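Purine nucleoside phosphorylase (Caulobacter vibrioides, PDB 1XFJ) probably cleaves purine nucleosides and methylthioadenosine with phosphate and deaminates adenosine. Local coordinates at residues E68-C73 with R252-I257; V41-Q46 with A50-N55. All blocks are in the same frame, centred on the assembly; numbering follows the deposited sequence.

Interaction 1 of 2, residues E68-C73 with R252-I257; sequences EDLNVC and RLLSAI
Leu70, Val72 and Leu254 bring no ring, amide or other flat group to this contact, so it has neither faces nor edges, only branched methyls meeting in a buried layer. The flat ends near it belong to other surroundings: the Asn71 side chain touches Ala84, Trp88 and Val105, and the Arg252 guanidinium is bound to Asp249. Strands 70-72 and 253-259 run antiparallel but are second neighbours in a mixed sheet, with strand 106-111 between them, and the CA atoms of Val72 and Leu254 are 9.1 Å apart. Leu254 bridges most of the gap with its two branches, and at Val72 a short branched side chain is enough. Leu254 CD1 lies 4.0 Å from CG2 of Val72, and its CD2 lies 4.1 Å from CD1 of Leu70. The two leucines meet tip to tip, each with CG anti to the backbone N (chi1 -169° in Leu70, -170° in Leu254), while Val72 slants across the end of Leu254. From the strand between them, Ile106 touches Leu70, and Met110 touches Val72 and Leu254, adding to the apolar layer; Ala256 also touches Ile106. Contacts between methyls have little directional preference. Strand alignment is therefore probably set largely by the backbone bonds to strand 106-111, which Asp69 and Asn71 make on one side and Leu253 on the other, and the side chains add hydrophobic packing.

Interaction 2 of 2, residues V41-Q46 with A50-N55; sequences VGRGSQ and ADVEEN
Val52 is the apolar centre of a contact in which a type I beta turn, Gly42 to Ser45, leans on the first turns of helix 49-62. With CG1 anti to the backbone N (chi1 172°), the valine spreads its two methyls over the loop backbone: CG1 sits 3.7 Å from O of Val41 and also meets the Arg43 CG methylene, while CG2 lies 3.7 Å from O of Gly42. A short branched residue suits this tight side, where helix and loop come close. Gly42 suits its position too, because a beta carbon there would crowd CB of Ser45. The turn is braced from within, as O of Gly42 accepts from both the backbone N of Ser45 and its hydroxyl, OG lying 2.7 Å from that oxygen. Deeper along the helix, Asn55 uses its amide to tie the helix to Val31, Ser32 and Asn40.

The outer side is looser and polar. Gly44, at the exposed bend of the turn, makes no contact with the helix, and Arg43 and Glu53 are only partly buried. The extended arginine and the glutamate, bent at chi2 (-56°), cross at about a right angle, yet their flat ends are nearly coplanar. The guanidinium also lies close to Arg56, a like charge that the Glu53 carboxylate probably helps to offset. The grip is side-on, each carboxylate oxygen offering its syn lone pair: NE of Arg43 lies 2.7 Å from OE2 of Glu53, and NH2 of Arg43 lies 3.1 Å from OE1 of Glu53, the NH2 bond being the straighter, 163° at the hydrogen.

Interaction 1 lies in the core, its centre about 10 Å from the centre of the chain, whereas interaction 2 is nearer the surface, its centre about 17 Å out. The chemistry follows: wholly apolar packing between strands in the first, a valine flanked by a partly exposed salt bridge in the second. They share no element, but helix 49-62 leads along the chain into strand 70-72, and residues 41-46 lie against residues 252-257. There Arg252 O and Val41 N, 3.2 Å apart, probably form a hydrogen bond, and Val41 CG2 packs 3.7 Å from Leu254 CB. Val41, also touching Ile59, thus joins the helix-covered loop to the sheet.

Interaction 1 of 2, residues E68-C73 with R252-I257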
loop_
_atom_site.group_PDB
_atom_site.type_symbol
_atom_site.label_atom_id
_atom_site.label_comp_id
_atom_site.label_asym_id
_atom_site.label_seq_id
_atom_site.Cartn_x
_atom_site.Cartn_y
_atom_site.Cartn_z
ATOM N N GLU A 68 8.953 17.212 4.158
ATOM C CA GLU A 68 7.947 17.982 3.431
ATOM C C GLU A 68 7.540 17.296 2.129
ATOM O O GLU A 68 6.377 17.343 1.730
ATOM C CB GLU A 68 8.467 19.386 3.104
ATOM C CG GLU A 68 8.562 20.325 4.293
ATOM C CD GLU A 68 8.882 21.751 3.878
ATOM O OE1 GLU A 68 9.974 21.982 3.319
ATOM O OE2 GLU A 68 8.037 22.642 4.109
ATOM N N ASP A 69 8.504 16.653 1.480
ATOM C CA ASP A 69 8.263 15.974 0.211
ATOM C C ASP A 69 7.437 14.695 0.341
ATOM O O ASP A 69 7.075 14.085 -0.662
ATOM C CB ASP A 69 9.597 15.650 -0.464
ATOM C CG ASP A 69 10.471 16.880 -0.650
ATOM O OD1 ASP A 69 9.987 17.877 -1.230
ATOM O OD2 ASP A 69 11.641 16.849 -0.219
ATOM N N LEU A 70 7.140 14.291 1.572
ATOM C CA LEU A 70 6.362 13.079 1.788
ATOM C C LEU A 70 4.876 13.396 1.912
ATOM O O LEU A 70 4.466 14.204 2.746
ATOM C CB LEU A 70 6.856 12.349 3.039
ATOM C CG LEU A 70 6.318 10.934 3.272
ATOM C CD1 LEU A 70 6.551 10.068 2.038
ATOM C CD2 LEU A 70 7.013 10.328 4.484
ATOM N N ASN A 71 4.077 12.752 1.069
ATOM C CA ASN A 71 2.635 12.960 1.051
ATOM C C ASN A 71 1.902 11.659 1.380
ATOM O O ASN A 71 1.875 10.726 0.574
ATOM C CB ASN A 71 2.205 13.460 -0.334
ATOM C CG ASN A 71 2.843 14.796 -0.711
ATOM O OD1 ASN A 71 2.237 15.857 -0.549
ATOM N ND2 ASN A 71 4.071 14.746 -1.215
ATOM N N VAL A 72 1.312 11.601 2.569
ATOM C CA VAL A 72 0.571 10.422 3.002
ATOM C C VAL A 72 -0.768 10.873 3.583
ATOM O O VAL A 72 -0.832 11.836 4.342
ATOM C CB VAL A 72 1.358 9.628 4.064
ATOM C CG1 VAL A 72 0.596 8.367 4.447
ATOM C CG2 VAL A 72 2.738 9.271 3.521
ATOM N N CYS A 73 -1.835 10.175 3.216
ATOM C CA CYS A 73 -3.178 10.521 3.675
ATOM C C CYS A 73 -3.563 9.989 5.041
ATOM O O CYS A 73 -2.854 9.189 5.651
ATOM C CB CYS A 73 -4.234 9.981 2.705
ATOM S SG CYS A 73 -4.183 10.594 1.036
ATOM N N ARG A 252 3.088 0.629 11.344
ATOM C CA ARG A 252 2.609 0.753 9.971
ATOM C C ARG A 252 3.785 0.835 9.001
ATOM O O ARG A 252 4.747 1.568 9.235
ATOM C CB ARG A 252 1.742 2.012 9.813
ATOM C CG ARG A 252 0.799 2.288 10.981
ATOM C CD ARG A 252 -0.115 1.109 11.271
ATOM N NE ARG A 252 -0.818 1.284 12.539
ATOM C CZ ARG A 252 -1.776 2.180 12.750
ATOM N NH1 ARG A 252 -2.158 2.988 11.767
ATOM N NH2 ARG A 252 -2.339 2.280 13.946
ATOM N N LEU A 253 3.693 0.075 7.914
ATOM C CA LEU A 253 4.728 0.049 6.886
ATOM C C LEU A 253 4.402 1.066 5.806
ATOM O O LEU A 253 3.243 1.237 5.440
ATOM C CB LEU A 253 4.777 -1.325 6.232
ATOM C CG LEU A 253 5.018 -2.518 7.146
ATOM C CD1 LEU A 253 4.584 -3.800 6.436
ATOM C CD2 LEU A 253 6.494 -2.565 7.517
ATOM N N LEU A 254 5.425 1.724 5.277
ATOM C CA LEU A 254 5.202 2.693 4.217
ATOM C C LEU A 254 5.644 2.109 2.883
ATOM O O LEU A 254 6.583 1.323 2.821
ATOM C CB LEU A 254 5.992 3.977 4.475
ATOM C CG LEU A 254 5.615 5.120 3.523
ATOM C CD1 LEU A 254 4.240 5.636 3.899
ATOM C CD2 LEU A 254 6.630 6.242 3.600
ATOM N N SER A 255 4.940 2.485 1.821
ATOM C CA SER A 255 5.274 2.064 0.466
ATOM C C SER A 255 5.151 3.371 -0.294
ATOM O O SER A 255 4.158 4.075 -0.142
ATOM C CB SER A 255 4.272 1.038 -0.062
ATOM O OG SER A 255 4.340 -0.165 0.684
ATOM N N ALA A 256 6.152 3.718 -1.091
ATOM C CA ALA A 256 6.083 4.992 -1.793
ATOM C C ALA A 256 6.802 5.015 -3.126
ATOM O O ALA A 256 7.638 4.162 -3.420
ATOM C CB ALA A 256 6.628 6.100 -0.894
ATOM N N ILE A 257 6.468 6.018 -3.927
ATOM C CA ILE A 257 7.061 6.169 -5.242
ATOM C C ILE A 257 7.152 7.659 -5.546
ATOM O O ILE A 257 6.345 8.451 -5.057
ATOM C CB ILE A 257 6.202 5.434 -6.305
ATOM C CG1 ILE A 257 6.885 5.497 -7.670
ATOM C CG2 ILE A 257 4.797 6.034 -6.352
ATOM C CD1 ILE A 257 6.259 4.553 -8.695
#

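Interaction 2 of 2, residues V41-Q46 with A50-N55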
loop_
_atom_site.group_PDB
_atom_site.type_symbol
_atom_site.label_atom_id
_atom_site.label_comp_id
_atom_site.label_asym_id
_atom_site.label_seq_id
_atom_site.Cartn_x
_atom_site.Cartn_y
_atom_site.Cartn_z
ATOM N N VAL A 41 5.673 4.293 10.601
ATOM C CA VAL A 41 5.318 5.591 10.030
ATOM C C VAL A 41 3.891 6.034 10.357
ATOM O O VAL A 41 3.428 7.067 9.864
ATOM C CB VAL A 41 5.485 5.588 8.487
ATOM C CG1 VAL A 41 6.935 5.299 8.118
ATOM C CG2 VAL A 41 4.557 4.557 7.860
ATOM N N GLY A 42 3.207 5.266 11.202
ATOM C CA GLY A 42 1.835 5.587 11.568
ATOM C C GLY A 42 1.611 6.784 12.477
ATOM O O GLY A 42 1.755 6.689 13.699
ATOM N N ARG A 43 1.245 7.918 11.885
ATOM C CA ARG A 43 0.986 9.123 12.666
ATOM C C ARG A 43 -0.271 8.963 13.524
ATOM O O ARG A 43 -0.456 9.674 14.516
ATOM C CB ARG A 43 0.828 10.327 11.732
ATOM C CG ARG A 43 2.145 10.932 11.282
ATOM C CD ARG A 43 1.916 12.052 10.286
ATOM N NE ARG A 43 3.120 12.846 10.065
ATOM C CZ ARG A 43 3.203 13.841 9.189
ATOM N NH1 ARG A 43 2.150 14.157 8.447
ATOM N NH2 ARG A 43 4.331 14.531 9.068
ATOM N N GLY A 44 -1.124 8.018 13.144
ATOM C CA GLY A 44 -2.351 7.792 13.888
ATOM C C GLY A 44 -2.216 6.678 14.907
ATOM O O GLY A 44 -3.191 6.307 15.563
ATOM N N SER A 45 -1.005 6.144 15.042
ATOM C CA SER A 45 -0.746 5.058 15.985
ATOM C C SER A 45 -0.515 5.598 17.392
ATOM O O SER A 45 -0.537 6.809 17.613
ATOM C CB SER A 45 0.477 4.250 15.543
ATOM O OG SER A 45 1.674 4.984 15.734
ATOM N N GLN A 46 -0.287 4.693 18.338
ATOM C CA GLN A 46 -0.060 5.075 19.726
ATOM C C GLN A 46 1.425 5.108 20.086
ATOM O O GLN A 46 1.797 5.138 21.259
ATOM C CB GLN A 46 -0.833 4.124 20.647
ATOM C CG GLN A 46 -2.344 4.353 20.587
ATOM C CD GLN A 46 -3.151 3.247 21.244
ATOM O OE1 GLN A 46 -3.311 2.162 20.685
ATOM N NE2 GLN A 46 -3.660 3.518 22.438
ATOM N N ALA A 50 7.275 11.694 18.068
ATOM C CA ALA A 50 8.603 12.113 17.635
ATOM C C ALA A 50 9.336 11.000 16.899
ATOM O O ALA A 50 10.036 11.256 15.920
ATOM C CB ALA A 50 9.424 12.578 18.836
ATOM N N ASP A 51 9.191 9.767 17.375
ATOM C CA ASP A 51 9.852 8.643 16.722
ATOM C C ASP A 51 9.224 8.431 15.344
ATOM O O ASP A 51 9.930 8.200 14.361
ATOM C CB ASP A 51 9.732 7.361 17.568
ATOM C CG ASP A 51 10.666 7.358 18.780
ATOM O OD1 ASP A 51 11.618 8.166 18.813
ATOM O OD2 ASP A 51 10.458 6.535 19.698
ATOM N N VAL A 52 7.897 8.513 15.278
ATOM C CA VAL A 52 7.191 8.345 14.011
ATOM C C VAL A 52 7.704 9.373 13.010
ATOM O O VAL A 52 7.945 9.055 11.849
ATOM C CB VAL A 52 5.668 8.527 14.183
ATOM C CG1 VAL A 52 4.988 8.536 12.822
ATOM C CG2 VAL A 52 5.104 7.403 15.052
ATOM N N GLU A 53 7.879 10.611 13.459
ATOM C CA GLU A 53 8.382 11.649 12.572
ATOM C C GLU A 53 9.804 11.352 12.107
ATOM O O GLU A 53 10.159 11.629 10.957
ATOM C CB GLU A 53 8.324 13.010 13.266
ATOM C CG GLU A 53 6.903 13.524 13.420
ATOM C CD GLU A 53 6.174 13.593 12.087
ATOM O OE1 GLU A 53 6.644 14.323 11.188
ATOM O OE2 GLU A 53 5.135 12.914 11.935
ATOM N N GLU A 54 10.617 10.790 12.995
ATOM C CA GLU A 54 11.992 10.455 12.642
ATOM C C GLU A 54 11.992 9.341 11.604
ATOM O O GLU A 54 12.787 9.357 10.667
ATOM C CB GLU A 54 12.772 10.022 13.886
ATOM C CG GLU A 54 14.119 9.349 13.619
ATOM C CD GLU A 54 15.150 10.265 12.982
ATOM O OE1 GLU A 54 14.987 11.498 13.060
ATOM O OE2 GLU A 54 16.140 9.747 12.417
ATOM N N ASN A 55 11.093 8.376 11.761
ATOM C CA ASN A 55 11.024 7.282 10.802
ATOM C C ASN A 55 10.626 7.819 9.433
ATOM O O ASN A 55 11.200 7.432 8.415
ATOM C CB ASN A 55 10.036 6.213 11.270
ATOM C CG ASN A 55 10.485 5.538 12.549
ATOM O OD1 ASN A 55 11.668 5.248 12.719
ATOM N ND2 ASN A 55 9.544 5.277 13.452
#